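Local coordinates for probable transcriptional regulator PhnF (Escherichia coli, PDB 2FA1), which probably acts as a DNA-binding transcriptional regulator encoded in an operon for alkylphosphonate uptake and C-P lyase, this chain being its C-terminal effector-binding UTRA domain, at residues His19-Lys24 / Thr53-Asn58; Asn58-Cys63 / Leu148-Met153; Ile65-Ala70 / Pro141-Val146; Leu98-Thr103 / Thr131-Asp136. All coordinates share one frame; numbering follows the deposited sequence.

Overall arrangement
From the N terminus, interaction 1 comes first: residues 19-24 lead into strand 23-31, which returns antiparallel to strand 47-57, closing a loop of 28 residues that includes helix 34-40. Asn58, shared with interaction 2, lies in the turn to strand 60-69. Interactions 2 and 3 both join that strand to strand 143-150, with centres about 20 Å apart; the loop of interaction 3 lies within that of interaction 2. Interaction 4, enclosed by both, pairs strand 98-109, outermost within this chain, with strand 125-135. None cross. They join three of the five neighbouring strand pairs in the six-stranded antiparallel sheet of the UTRA domain, interactions 1 and 4 lying on opposite sides of the chain's centre.

Interaction 1 (His19-Lys24 / Thr53-Asn58); sequences HPTSEK and TLRRVN
Arg55 lays its guanidinium flat over one face of the His19 imidazole, the two planes only 8° apart and their centres separated by 3.9 Å. Both side chains leave the backbone with CG anti to N; the Arg55 chain runs extended from CG to NE, and it crosses the histidine obliquely. Its CD comes over the ring first, a CH-pi contact 4.1 Å from the ring centroid of His19, and the guanidinium follows, NH1 reaching 3.7 Å from CD2 of His19. On the opposite face of the imidazole lies CD of Pro20. Rotation of the ring is fixed by ND1, which accepts the Thr21 backbone N-H and also shares a hydrogen bond of 2.7 Å with Thr21 OG1, inside the type I turn from His19 to Ser22. This turn delivers the chain into strand 23-31, an outermost strand, within this chain, of the antiparallel sheet in the UTRA domain, beside strand 47-57. Glu23 and Leu54 form a hydrogen-bonded pair: Glu23 N donates to Leu54 O at 2.9 Å, almost straight at 177°, whereas the return bond from Leu54 N to Glu23 O, also 2.9 Å, is more bent. Beyond the pairing, water takes over. One molecule bridges Thr21 O and Arg56 N; a second, lying in the guanidinium plane, accepts from Arg55 NE at 2.7 Å, donates to Arg56 O and bonds to Thr21 OG1. Arg55 NH1 is further held by Gln11, and Phe9 makes a cation-pi contact with the same arginine.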
loop_
_atom_site.group_PDB
_atom_site.type_symbol
_atom_site.label_atom_id
_atom_site.label_comp_id
_atom_site.label_asym_id
_atom_site.label_seq_id
_atom_site.Cartn_x
_atom_site.Cartn_y
_atom_site.Cartn_z
ATOM N N HIS A 19 2.206 -2.557 16.249
ATOM C CA HIS A 19 3.173 -1.509 16.764
ATOM C C HIS A 19 3.676 -1.775 18.215
ATOM O O HIS A 19 2.923 -2.291 19.013
ATOM C CB HIS A 19 2.406 -0.176 16.779
ATOM C CG HIS A 19 3.263 1.017 17.037
ATOM N ND1 HIS A 19 3.377 1.599 18.281
ATOM C CD2 HIS A 19 4.029 1.758 16.201
ATOM C CE1 HIS A 19 4.176 2.642 18.202
ATOM N NE2 HIS A 19 4.614 2.738 16.964
ATOM N N PRO A 20 4.914 -1.348 18.623
ATOM C CA PRO A 20 5.375 -1.553 20.025
ATOM C C PRO A 20 4.520 -0.980 21.156
ATOM O O PRO A 20 4.668 -1.423 22.301
ATOM C CB PRO A 20 6.819 -0.965 20.041
ATOM C CG PRO A 20 7.195 -0.937 18.616
ATOM C CD PRO A 20 5.964 -0.767 17.779
ATOM N N THR A 21 3.579 -0.063 20.839
ATOM C CA THR A 21 2.593 0.411 21.790
ATOM C C THR A 21 1.201 -0.188 21.558
ATOM O O THR A 21 0.239 0.262 22.190
ATOM C CB THR A 21 2.341 1.951 21.633
ATOM O OG1 THR A 21 1.777 2.191 20.327
ATOM C CG2 THR A 21 3.590 2.661 21.843
ATOM N N SER A 22 1.098 -1.200 20.717
ATOM C CA SER A 22 -0.246 -1.808 20.454
ATOM C C SER A 22 -0.707 -2.537 21.696
ATOM O O SER A 22 0.129 -3.008 22.494
ATOM C CB SER A 22 -0.287 -2.711 19.257
ATOM O OG SER A 22 0.269 -3.946 19.562
ATOM N N GLU A 23 -2.021 -2.492 21.916
ATOM C CA GLU A 23 -2.643 -3.241 23.033
ATOM C C GLU A 23 -3.450 -4.390 22.525
ATOM O O GLU A 23 -4.110 -4.279 21.502
ATOM C CB GLU A 23 -3.574 -2.332 23.770
ATOM C CG GLU A 23 -2.873 -1.202 24.450
ATOM C CD GLU A 23 -2.182 -1.622 25.731
ATOM O OE1 GLU A 23 -2.494 -2.697 26.312
ATOM O OE2 GLU A 23 -1.339 -0.821 26.158
ATOM N N LYS A 24 -3.470 -5.481 23.271
ATOM C CA LYS A 24 -4.406 -6.605 22.958
ATOM C C LYS A 24 -5.788 -6.230 23.340
ATOM O O LYS A 24 -6.044 -5.899 24.537
ATOM C CB LYS A 24 -3.953 -7.889 23.717
ATOM C CG LYS A 24 -4.819 -9.077 23.214
ATOM C CD LYS A 24 -4.341 -10.427 23.871
ATOM C CE LYS A 24 -4.620 -10.486 25.392
ATOM N NZ LYS A 24 -4.275 -11.882 25.907
ATOM N N THR A 53 -5.541 -6.515 17.997
ATOM C CA THR A 53 -4.718 -5.472 18.684
ATOM C C THR A 53 -5.186 -4.127 18.172
ATOM O O THR A 53 -5.796 -3.993 17.105
ATOM C CB THR A 53 -3.213 -5.609 18.352
ATOM O OG1 THR A 53 -2.985 -5.549 16.920
ATOM C CG2 THR A 53 -2.638 -7.071 18.825
ATOM N N LEU A 54 -4.841 -3.101 18.987
ATOM C CA LEU A 54 -5.203 -1.739 18.527
ATOM C C LEU A 54 -4.103 -0.776 19.003
ATOM O O LEU A 54 -3.610 -0.884 20.145
ATOM C CB LEU A 54 -6.452 -1.363 19.270
ATOM C CG LEU A 54 -7.095 -0.015 18.877
ATOM C CD1 LEU A 54 -7.586 0.022 17.506
ATOM C CD2 LEU A 54 -8.152 0.349 19.870
ATOM N N ARG A 55 -3.808 0.169 18.114
ATOM C CA ARG A 55 -2.821 1.264 18.473
ATOM C C ARG A 55 -3.716 2.515 18.661
ATOM O O ARG A 55 -4.574 2.839 17.744
ATOM C CB ARG A 55 -1.836 1.407 17.330
ATOM C CG ARG A 55 -1.000 2.694 17.591
ATOM C CD ARG A 55 -0.012 3.009 16.434
ATOM N NE ARG A 55 0.761 4.222 16.771
ATOM C CZ ARG A 55 1.615 4.794 15.925
ATOM N NH1 ARG A 55 1.766 4.292 14.712
ATOM N NH2 ARG A 55 2.293 5.863 16.282
ATOM N N ARG A 56 -3.464 3.269 19.755
ATOM C CA ARG A 56 -4.194 4.529 19.980
ATOM C C ARG A 56 -3.125 5.555 20.262
ATOM O O ARG A 56 -2.013 5.209 20.727
ATOM C CB ARG A 56 -5.019 4.452 21.225
ATOM C CG ARG A 56 -6.231 3.513 21.111
ATOM C CD ARG A 56 -7.124 3.564 22.471
ATOM N NE ARG A 56 -8.334 2.758 22.267
ATOM C CZ ARG A 56 -9.485 3.154 21.725
ATOM N NH1 ARG A 56 -9.735 4.449 21.412
ATOM N NH2 ARG A 56 -10.439 2.225 21.527
ATOM N N VAL A 57 -3.473 6.783 20.021
ATOM C CA VAL A 57 -2.609 7.944 20.428
ATOM C C VAL A 57 -3.519 8.988 21.089
ATOM O O VAL A 57 -4.528 9.402 20.540
ATOM C CB VAL A 57 -1.931 8.532 19.253
ATOM C CG1 VAL A 57 -1.198 9.836 19.651
ATOM C CG2 VAL A 57 -0.931 7.521 18.576
ATOM N N ASN A 58 -3.217 9.302 22.346
ATOM C CA ASN A 58 -4.066 10.116 23.221
ATOM C C ASN A 58 -5.526 9.658 23.173
ATOM O O ASN A 58 -6.413 10.455 23.058
ATOM C CB ASN A 58 -3.880 11.632 22.855
ATOM C CG ASN A 58 -2.619 12.149 23.510
ATOM O OD1 ASN A 58 -2.264 11.653 24.591
ATOM N ND2 ASN A 58 -1.837 13.012 22.815
HETATM O O HOH W 1 -1.565 2.143 21.761
HETATM O O HOH W 2 0.804 4.670 19.438
#

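Interaction 2 (Asn58-Cys63 / Leu148-Met153); sequences NGVALC and LTRADM
Arg150 ends the paired part of strand 143-150 against strand 60-69, two neighbouring antiparallel strands of the UTRA-domain sheet; strand 60-69 carries a classic beta bulge here, Leu62 and Cys63 both facing Arg55 of strand 47-57 on its other side. The Arg150 backbone N donates to Leu62 O at 3.0 Å, nearly along the C=O axis. From CB, itself 4.0 Å from Leu62 O, the side chain runs out along Ala61: CG, anti to the carbonyl carbon (chi1 -82°), passes Ala61 O more distantly, and CD comes within 3.2 Å of it. A bend at chi3 (64°) turns the guanidinium back toward its own segment. There NE and NH2 grip Asp152 side-on, one nitrogen to each carboxylate oxygen, both through syn lone pairs and close to the guanidinium plane, with NH2 to OD2 of Asp152 at 2.7 Å. The remaining nitrogen, NH1, meets CG1 of Val60 and donates to a water in the guanidinium plane; that water also lies within hydrogen-bonding reach of Ala61 O, and so probably links the carbonyl touched by CD to the tip. The side chains of Leu62 and Met153 meet apart from this polar group, where Phe9 of strand 9-12 touches both. Cys63 and Thr149 form a non-hydrogen-bonded pair: the sulfur, anti to its backbone N, points at the threonine methyl, with Cys63 SG 3.3 Å from Thr149 CG2.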
loop_
_atom_site.group_PDB
_atom_site.type_symbol
_atom_site.label_atom_id
_atom_site.label_comp_id
_atom_site.label_asym_id
_atom_site.label_seq_id
_atom_site.Cartn_x
_atom_site.Cartn_y
_atom_site.Cartn_z
ATOM N N ASN A 58 -3.217 9.302 22.346
ATOM C CA ASN A 58 -4.066 10.116 23.221
ATOM C C ASN A 58 -5.526 9.658 23.173
ATOM O O ASN A 58 -6.413 10.455 23.058
ATOM C CB ASN A 58 -3.880 11.632 22.855
ATOM C CG ASN A 58 -2.619 12.149 23.510
ATOM O OD1 ASN A 58 -2.264 11.653 24.591
ATOM N ND2 ASN A 58 -1.837 13.012 22.815
ATOM N N GLY A 59 -5.699 8.331 23.244
ATOM C CA GLY A 59 -7.063 7.836 23.235
ATOM C C GLY A 59 -7.698 7.581 21.872
ATOM O O GLY A 59 -8.830 7.001 21.842
ATOM N N VAL A 60 -7.091 8.112 20.779
ATOM C CA VAL A 60 -7.705 8.104 19.461
ATOM C C VAL A 60 -7.238 6.816 18.813
ATOM O O VAL A 60 -6.055 6.581 18.650
ATOM C CB VAL A 60 -7.268 9.350 18.620
ATOM C CG1 VAL A 60 -7.792 9.215 17.187
ATOM C CG2 VAL A 60 -7.784 10.673 19.301
ATOM N N ALA A 61 -8.204 5.992 18.423
ATOM C CA ALA A 61 -7.845 4.711 17.755
ATOM C C ALA A 61 -7.289 4.977 16.350
ATOM O O ALA A 61 -7.948 5.661 15.536
ATOM C CB ALA A 61 -9.163 3.844 17.581
ATOM N N LEU A 62 -6.174 4.349 16.040
ATOM C CA LEU A 62 -5.538 4.585 14.746
ATOM C C LEU A 62 -5.486 3.364 13.864
ATOM O O LEU A 62 -5.635 3.459 12.653
ATOM C CB LEU A 62 -4.105 5.032 14.987
ATOM C CG LEU A 62 -3.947 6.410 15.619
ATOM C CD1 LEU A 62 -2.546 6.843 15.344
ATOM C CD2 LEU A 62 -4.921 7.410 15.179
ATOM N N CYS A 63 -5.120 2.227 14.473
ATOM C CA CYS A 63 -4.799 1.032 13.670
ATOM C C CYS A 63 -5.318 -0.204 14.408
ATOM O O CYS A 63 -4.868 -0.488 15.527
ATOM C CB CYS A 63 -3.252 0.890 13.539
ATOM S SG CYS A 63 -2.972 -0.645 12.520
ATOM N N LEU A 148 -6.667 -2.479 9.712
ATOM C CA LEU A 148 -7.546 -1.393 9.217
ATOM C C LEU A 148 -7.038 -0.139 9.925
ATOM O O LEU A 148 -6.903 -0.122 11.149
ATOM C CB LEU A 148 -9.025 -1.612 9.639
ATOM C CG LEU A 148 -9.652 -2.886 9.090
ATOM C CD1 LEU A 148 -10.994 -2.890 9.758
ATOM C CD2 LEU A 148 -9.740 -2.679 7.652
ATOM N N THR A 149 -6.571 0.831 9.115
ATOM C CA THR A 149 -5.952 2.039 9.620
ATOM C C THR A 149 -6.607 3.275 9.086
ATOM O O THR A 149 -6.827 3.420 7.911
ATOM C CB THR A 149 -4.500 2.216 9.178
ATOM O OG1 THR A 149 -4.388 2.024 7.738
ATOM C CG2 THR A 149 -3.530 1.287 9.858
ATOM N N ARG A 150 -6.841 4.228 9.974
ATOM C CA ARG A 150 -7.483 5.470 9.543
ATOM C C ARG A 150 -6.556 6.156 8.528
ATOM O O ARG A 150 -5.390 6.499 8.802
ATOM C CB ARG A 150 -7.573 6.409 10.809
ATOM C CG ARG A 150 -8.808 6.060 11.697
ATOM C CD ARG A 150 -8.850 7.135 12.843
ATOM N NE ARG A 150 -9.087 8.503 12.316
ATOM C CZ ARG A 150 -9.613 9.490 13.058
ATOM N NH1 ARG A 150 -10.101 9.279 14.288
ATOM N NH2 ARG A 150 -9.822 10.710 12.506
ATOM N N ALA A 151 -7.072 6.317 7.312
ATOM C CA ALA A 151 -6.227 6.866 6.293
ATOM C C ALA A 151 -5.972 8.354 6.473
ATOM O O ALA A 151 -5.027 8.887 5.862
ATOM C CB ALA A 151 -6.857 6.596 4.942
ATOM N N ASP A 152 -6.788 9.026 7.314
ATOM C CA ASP A 152 -6.448 10.398 7.624
ATOM C C ASP A 152 -5.271 10.585 8.594
ATOM O O ASP A 152 -4.863 11.751 8.811
ATOM C CB ASP A 152 -7.691 11.200 8.051
ATOM C CG ASP A 152 -8.320 10.707 9.336
ATOM O OD1 ASP A 152 -8.003 9.591 9.743
ATOM O OD2 ASP A 152 -9.193 11.400 9.938
ATOM N N MET A 153 -4.698 9.504 9.128
ATOM C CA MET A 153 -3.688 9.573 10.177
ATOM C C MET A 153 -2.425 8.730 9.913
ATOM O O MET A 153 -1.349 8.897 10.515
ATOM C CB MET A 153 -4.339 9.167 11.509
ATOM C CG MET A 153 -5.443 10.098 11.951
ATOM S SD MET A 153 -4.763 11.659 12.563
ATOM C CE MET A 153 -3.563 10.939 13.611
HETATM O O HOH W 3 -10.378 6.828 15.862
#

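Interaction 3 (Ile65-Ala70 / Pro141-Val146); sequences IDHYFA and PAEYSV
The central antiparallel pairing of the UTRA-domain sheet, strand 60-69 against strand 143-150, carries a histidine-carboxylate hydrogen bond on the face holding His67, Phe69, Glu143 and Ser145. Glu143 leaves the backbone with CG anti to N (chi1 179°) and bends at chi2, lying alongside His67 and pointing the same way. His67 ND1 donates to Glu143 OE1 at 2.8 Å, in the plane of the imidazole and nearly along the C-O axis; ring and carboxylate are turned only 10° apart. At the other end of the imidazole NE2 bonds to Thr53, while CG2 of Ile65 lies over one ring face. The carboxylate has further partners, His87 at OE1 and Asn133 at OE2, so this buried group is gripped from several directions, which would probably favour its ionised form. Its methylene also serves: Glu143 CG sits over the face of the Phe69 ring, 3.9 Å from the centroid, in a CH-pi contact. On the reverse face Tyr68 and Tyr144 run side by side, CD2 of Tyr68 3.8 Å from CD2 of Tyr144, and the edge of the Tyr68 ring meets Val146 CG2. Backbone bonds join Asp66 with Val146 and Tyr68 with Tyr144 in both directions, Tyr68 N reaching Tyr144 O at 2.8 Å. Ala142 and Glu143 together face Asn133 of strand 125-135, the arrangement of a classic beta bulge in an antiparallel sheet.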
loop_
_atom_site.group_PDB
_atom_site.type_symbol
_atom_site.label_atom_id
_atom_site.label_comp_id
_atom_site.label_asym_id
_atom_site.label_seq_id
_atom_site.Cartn_x
_atom_site.Cartn_y
_atom_site.Cartn_z
ATOM N N ILE A 65 -5.809 -4.380 14.213
ATOM C CA ILE A 65 -5.379 -5.560 13.396
ATOM C C ILE A 65 -6.011 -6.809 14.009
ATOM O O ILE A 65 -5.954 -6.994 15.232
ATOM C CB ILE A 65 -3.863 -5.700 13.456
ATOM C CG1 ILE A 65 -3.153 -4.374 13.079
ATOM C CG2 ILE A 65 -3.332 -6.842 12.501
ATOM C CD1 ILE A 65 -1.611 -4.413 13.095
ATOM N N ASP A 66 -6.563 -7.663 13.143
ATOM C CA ASP A 66 -7.054 -8.976 13.519
ATOM C C ASP A 66 -6.022 -9.963 13.055
ATOM O O ASP A 66 -5.705 -9.945 11.870
ATOM C CB ASP A 66 -8.416 -9.211 12.902
ATOM C CG ASP A 66 -9.497 -8.447 13.682
ATOM O OD1 ASP A 66 -9.759 -8.761 14.846
ATOM O OD2 ASP A 66 -10.059 -7.498 13.120
ATOM N N HIS A 67 -5.493 -10.777 13.944
ATOM C CA HIS A 67 -4.415 -11.732 13.563
ATOM C C HIS A 67 -5.014 -13.164 13.799
ATOM O O HIS A 67 -5.573 -13.424 14.849
ATOM C CB HIS A 67 -3.319 -11.655 14.596
ATOM C CG HIS A 67 -2.710 -10.311 14.718
ATOM N ND1 HIS A 67 -1.549 -9.943 14.076
ATOM C CD2 HIS A 67 -3.049 -9.297 15.529
ATOM C CE1 HIS A 67 -1.249 -8.692 14.431
ATOM N NE2 HIS A 67 -2.133 -8.282 15.316
ATOM N N TYR A 68 -4.820 -14.086 12.833
ATOM C CA TYR A 68 -5.544 -15.369 12.951
ATOM C C TYR A 68 -4.397 -16.397 12.709
ATOM O O TYR A 68 -3.627 -16.296 11.684
ATOM C CB TYR A 68 -6.507 -15.529 11.799
ATOM C CG TYR A 68 -7.639 -14.527 11.843
ATOM C CD1 TYR A 68 -8.701 -14.710 12.672
ATOM C CD2 TYR A 68 -7.585 -13.381 11.021
ATOM C CE1 TYR A 68 -9.730 -13.785 12.710
ATOM C CE2 TYR A 68 -8.668 -12.428 11.050
ATOM C CZ TYR A 68 -9.706 -12.659 11.907
ATOM O OH TYR A 68 -10.754 -11.704 11.957
ATOM N N PHE A 69 -4.168 -17.256 13.701
ATOM C CA PHE A 69 -3.069 -18.241 13.611
ATOM C C PHE A 69 -3.650 -19.638 13.459
ATOM O O PHE A 69 -4.581 -19.974 14.144
ATOM C CB PHE A 69 -2.228 -18.221 14.896
ATOM C CG PHE A 69 -1.546 -16.921 15.138
ATOM C CD1 PHE A 69 -0.205 -16.787 14.705
ATOM C CD2 PHE A 69 -2.205 -15.857 15.733
ATOM C CE1 PHE A 69 0.466 -15.553 14.924
ATOM C CE2 PHE A 69 -1.540 -14.635 15.965
ATOM C CZ PHE A 69 -0.255 -14.456 15.539
ATOM N N ALA A 70 -3.079 -20.446 12.585
ATOM C CA ALA A 70 -3.611 -21.848 12.394
ATOM C C ALA A 70 -3.106 -22.852 13.421
ATOM O O ALA A 70 -3.773 -23.874 13.598
ATOM C CB ALA A 70 -3.172 -22.406 10.959
ATOM N N PRO A 141 0.422 -21.225 5.424
ATOM C CA PRO A 141 0.829 -20.012 6.195
ATOM C C PRO A 141 0.645 -20.244 7.703
ATOM O O PRO A 141 -0.119 -21.151 8.089
ATOM C CB PRO A 141 -0.122 -18.898 5.720
ATOM C CG PRO A 141 -0.895 -19.480 4.572
ATOM C CD PRO A 141 -0.720 -20.989 4.514
ATOM N N ALA A 142 1.337 -19.426 8.499
ATOM C CA ALA A 142 1.248 -19.513 9.947
ATOM C C ALA A 142 0.158 -18.549 10.394
ATOM O O ALA A 142 -0.563 -18.825 11.350
ATOM C CB ALA A 142 2.590 -19.175 10.629
ATOM N N GLU A 143 0.051 -17.410 9.702
ATOM C CA GLU A 143 -0.758 -16.294 10.278
ATOM C C GLU A 143 -1.333 -15.477 9.118
ATOM O O GLU A 143 -0.600 -15.242 8.136
ATOM C CB GLU A 143 0.072 -15.352 11.123
ATOM C CG GLU A 143 -0.744 -14.102 11.751
ATOM C CD GLU A 143 0.067 -12.867 11.902
ATOM O OE1 GLU A 143 -0.235 -12.054 12.766
ATOM O OE2 GLU A 143 0.969 -12.556 11.108
ATOM N N TYR A 144 -2.605 -15.090 9.272
ATOM C CA TYR A 144 -3.271 -14.187 8.309
ATOM C C TYR A 144 -3.622 -12.960 9.173
ATOM O O TYR A 144 -4.257 -13.166 10.235
ATOM C CB TYR A 144 -4.558 -14.842 7.909
ATOM C CG TYR A 144 -5.514 -13.994 7.109
ATOM C CD1 TYR A 144 -5.011 -13.218 6.037
ATOM C CD2 TYR A 144 -6.859 -13.981 7.390
ATOM C CE1 TYR A 144 -5.943 -12.452 5.166
ATOM C CE2 TYR A 144 -7.765 -13.189 6.565
ATOM C CZ TYR A 144 -7.278 -12.460 5.492
ATOM O OH TYR A 144 -8.123 -11.707 4.660
ATOM N N SER A 145 -3.288 -11.755 8.665
ATOM C CA SER A 145 -3.651 -10.582 9.490
ATOM C C SER A 145 -4.350 -9.582 8.607
ATOM O O SER A 145 -4.028 -9.455 7.416
ATOM C CB SER A 145 -2.447 -9.974 10.138
ATOM O OG SER A 145 -1.648 -9.282 9.250
ATOM N N VAL A 146 -5.275 -8.832 9.202
ATOM C CA VAL A 146 -5.999 -7.839 8.445
ATOM C C VAL A 146 -5.932 -6.568 9.291
ATOM O O VAL A 146 -6.505 -6.571 10.400
ATOM C CB VAL A 146 -7.476 -8.238 8.362
ATOM C CG1 VAL A 146 -8.362 -7.145 7.519
ATOM C CG2 VAL A 146 -7.665 -9.714 7.824
HETATM O O HOH W 4 -9.322 -6.049 10.976
#

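Interaction 4 (Leu98-Thr103 / Thr131-Asp136); sequences LRRSQT and TLNHRD
Arg100 and Asn133 lie side by side and point the same way from a non-hydrogen-bonded pair, yet their flat ends are turned steeply, guanidinium and amide planes 78° apart. Bends at chi2 and chi3 fold the arginine over Thr131: CD packs 3.6 Å from Thr131 CB, and Thr131 CG2 sits over one guanidinium face. The tip then reaches along its own strand, where Arg100 NH1 donates in plane to Thr103 OG1 at 2.9 Å. Asn133 OD1 approaches the guanidinium edge, Gln16 bonds to both Arg100 NE and Asn133 OD1, and Asn133 ND2 is bonded to Glu143. On the other face of the sheet, CB of Ser101 lies beside the His134 ring, 3.4 Å from His134 ND1, while Gln102 and Leu132 run alongside each other, NE2 of Gln102 being 3.4 Å from CD1 of Leu132. Between these two layers the backbones of strands 98-109 and 125-135 pair antiparallel, and a classic beta bulge at Ser101 and Gln102 faces Leu132. Leu132 O takes a firm bond from Ser101 N at 2.7 Å and a weak one from Gln102 N at 3.5 Å. Strand 98-109 is an outermost strand of the sheet within its own chain, but at Gln102 and Thr103 it pairs with a strand of the second subunit, and Thr103 OG1 also bonds to His160 of that subunit. At the Asp136 end of the contact Arg99 NH1 and Asp136 OD2 form a long salt bridge of 3.6 Å, probably a weaker tie than the arginine-threonine bond, which links Arg100 to a residue of the subunit interface.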
loop_
_atom_site.group_PDB
_atom_site.type_symbol
_atom_site.label_atom_id
_atom_site.label_comp_id
_atom_site.label_asym_id
_atom_site.label_seq_id
_atom_site.Cartn_x
_atom_site.Cartn_y
_atom_site.Cartn_z
ATOM N N LEU A 98 8.181 -14.666 11.860
ATOM C CA LEU A 98 7.352 -14.866 10.716
ATOM C C LEU A 98 7.864 -14.034 9.554
ATOM O O LEU A 98 8.352 -12.904 9.771
ATOM C CB LEU A 98 5.932 -14.384 11.059
ATOM C CG LEU A 98 5.414 -15.126 12.241
ATOM C CD1 LEU A 98 4.186 -14.371 12.887
ATOM C CD2 LEU A 98 5.081 -16.461 11.703
ATOM N N ARG A 99 7.783 -14.589 8.357
ATOM C CA ARG A 99 8.143 -13.867 7.145
ATOM C C ARG A 99 6.968 -13.874 6.170
ATOM O O ARG A 99 6.272 -14.870 5.981
ATOM C CB ARG A 99 9.369 -14.491 6.484
ATOM C CG ARG A 99 10.642 -14.296 7.278
ATOM C CD ARG A 99 11.221 -12.901 7.081
ATOM N NE ARG A 99 11.802 -12.366 8.312
ATOM C CZ ARG A 99 12.319 -13.097 9.300
ATOM N NH1 ARG A 99 12.386 -14.429 9.219
ATOM N NH2 ARG A 99 12.803 -12.483 10.367
ATOM N N ARG A 100 6.818 -12.736 5.535
ATOM C CA ARG A 100 5.679 -12.390 4.695
ATOM C C ARG A 100 5.702 -13.136 3.344
ATOM O O ARG A 100 6.736 -13.178 2.662
ATOM C CB ARG A 100 5.783 -10.903 4.501
ATOM C CG ARG A 100 4.721 -10.234 3.663
ATOM C CD ARG A 100 3.589 -9.662 4.460
ATOM N NE ARG A 100 4.067 -8.817 5.552
ATOM C CZ ARG A 100 4.119 -7.499 5.495
ATOM N NH1 ARG A 100 3.606 -6.887 4.446
ATOM N NH2 ARG A 100 4.613 -6.776 6.529
ATOM N N SER A 101 4.605 -13.716 2.935
ATOM C CA SER A 101 4.576 -14.202 1.568
ATOM C C SER A 101 3.824 -13.291 0.644
ATOM O O SER A 101 4.226 -13.090 -0.531
ATOM C CB SER A 101 4.018 -15.615 1.408
ATOM O OG SER A 101 2.656 -15.721 1.704
ATOM N N GLN A 102 2.700 -12.781 1.132
ATOM C CA GLN A 102 1.847 -12.026 0.220
ATOM C C GLN A 102 1.269 -10.866 1.012
ATOM O O GLN A 102 1.062 -10.977 2.220
ATOM C CB GLN A 102 0.662 -12.923 -0.175
ATOM C CG GLN A 102 1.028 -14.136 -0.974
ATOM C CD GLN A 102 -0.201 -14.776 -1.594
ATOM O OE1 GLN A 102 -0.159 -15.234 -2.744
ATOM N NE2 GLN A 102 -1.322 -14.774 -0.859
ATOM N N THR A 103 1.038 -9.730 0.309
ATOM C CA THR A 103 0.423 -8.527 0.920
ATOM C C THR A 103 -0.659 -8.087 -0.071
ATOM O O THR A 103 -0.423 -8.158 -1.315
ATOM C CB THR A 103 1.428 -7.382 1.132
ATOM O OG1 THR A 103 2.552 -7.808 1.927
ATOM C CG2 THR A 103 0.753 -6.167 1.855
ATOM N N THR A 131 -2.220 -9.607 5.109
ATOM C CA THR A 131 -0.928 -10.253 4.873
ATOM C C THR A 131 -0.974 -11.726 5.247
ATOM O O THR A 131 -1.647 -12.080 6.139
ATOM C CB THR A 131 0.224 -9.557 5.630
ATOM O OG1 THR A 131 0.133 -9.752 7.042
ATOM C CG2 THR A 131 0.244 -8.004 5.451
ATOM N N LEU A 132 -0.235 -12.579 4.521
ATOM C CA LEU A 132 -0.002 -13.980 4.854
ATOM C C LEU A 132 1.469 -14.124 5.212
ATOM O O LEU A 132 2.400 -13.612 4.490
ATOM C CB LEU A 132 -0.247 -14.877 3.619
ATOM C CG LEU A 132 -1.707 -15.189 3.450
ATOM C CD1 LEU A 132 -1.812 -16.109 2.211
ATOM C CD2 LEU A 132 -2.293 -15.892 4.677
ATOM N N ASN A 133 1.700 -14.784 6.362
ATOM C CA ASN A 133 3.021 -14.866 6.968
ATOM C C ASN A 133 3.264 -16.339 7.275
ATOM O O ASN A 133 2.313 -17.126 7.479
ATOM C CB ASN A 133 3.105 -14.068 8.285
ATOM C CG ASN A 133 2.966 -12.581 8.074
ATOM O OD1 ASN A 133 3.716 -11.936 7.344
ATOM N ND2 ASN A 133 1.962 -11.998 8.732
ATOM N N HIS A 134 4.543 -16.702 7.184
ATOM C CA HIS A 134 4.977 -18.128 7.186
ATOM C C HIS A 134 6.141 -18.265 8.142
ATOM O O HIS A 134 6.869 -17.298 8.371
ATOM C CB HIS A 134 5.465 -18.489 5.758
ATOM C CG HIS A 134 4.324 -18.687 4.788
ATOM N ND1 HIS A 134 3.747 -17.636 4.093
ATOM C CD2 HIS A 134 3.626 -19.796 4.437
ATOM C CE1 HIS A 134 2.759 -18.104 3.343
ATOM N NE2 HIS A 134 2.664 -19.405 3.526
ATOM N N ARG A 135 6.213 -19.425 8.789
ATOM C CA ARG A 135 7.443 -19.811 9.495
ATOM C C ARG A 135 8.337 -20.282 8.360
ATOM O O ARG A 135 7.938 -21.159 7.534
ATOM C CB ARG A 135 7.244 -20.978 10.458
ATOM C CG ARG A 135 6.254 -20.741 11.520
ATOM C CD ARG A 135 6.093 -22.006 12.419
ATOM N NE ARG A 135 7.408 -22.504 12.818
ATOM C CZ ARG A 135 7.632 -23.401 13.784
ATOM N NH1 ARG A 135 6.612 -23.956 14.427
ATOM N NH2 ARG A 135 8.897 -23.759 14.066
ATOM N N ASP A 136 9.493 -19.644 8.290
ATOM C CA ASP A 136 10.625 -20.119 7.481
ATOM C C ASP A 136 10.323 -21.417 6.729
ATOM O O ASP A 136 10.413 -22.526 7.292
ATOM C CB ASP A 136 11.853 -20.288 8.368
ATOM C CG ASP A 136 12.658 -19.006 8.506
ATOM O OD1 ASP A 136 13.821 -19.000 8.025
ATOM O OD2 ASP A 136 12.144 -18.023 9.088
#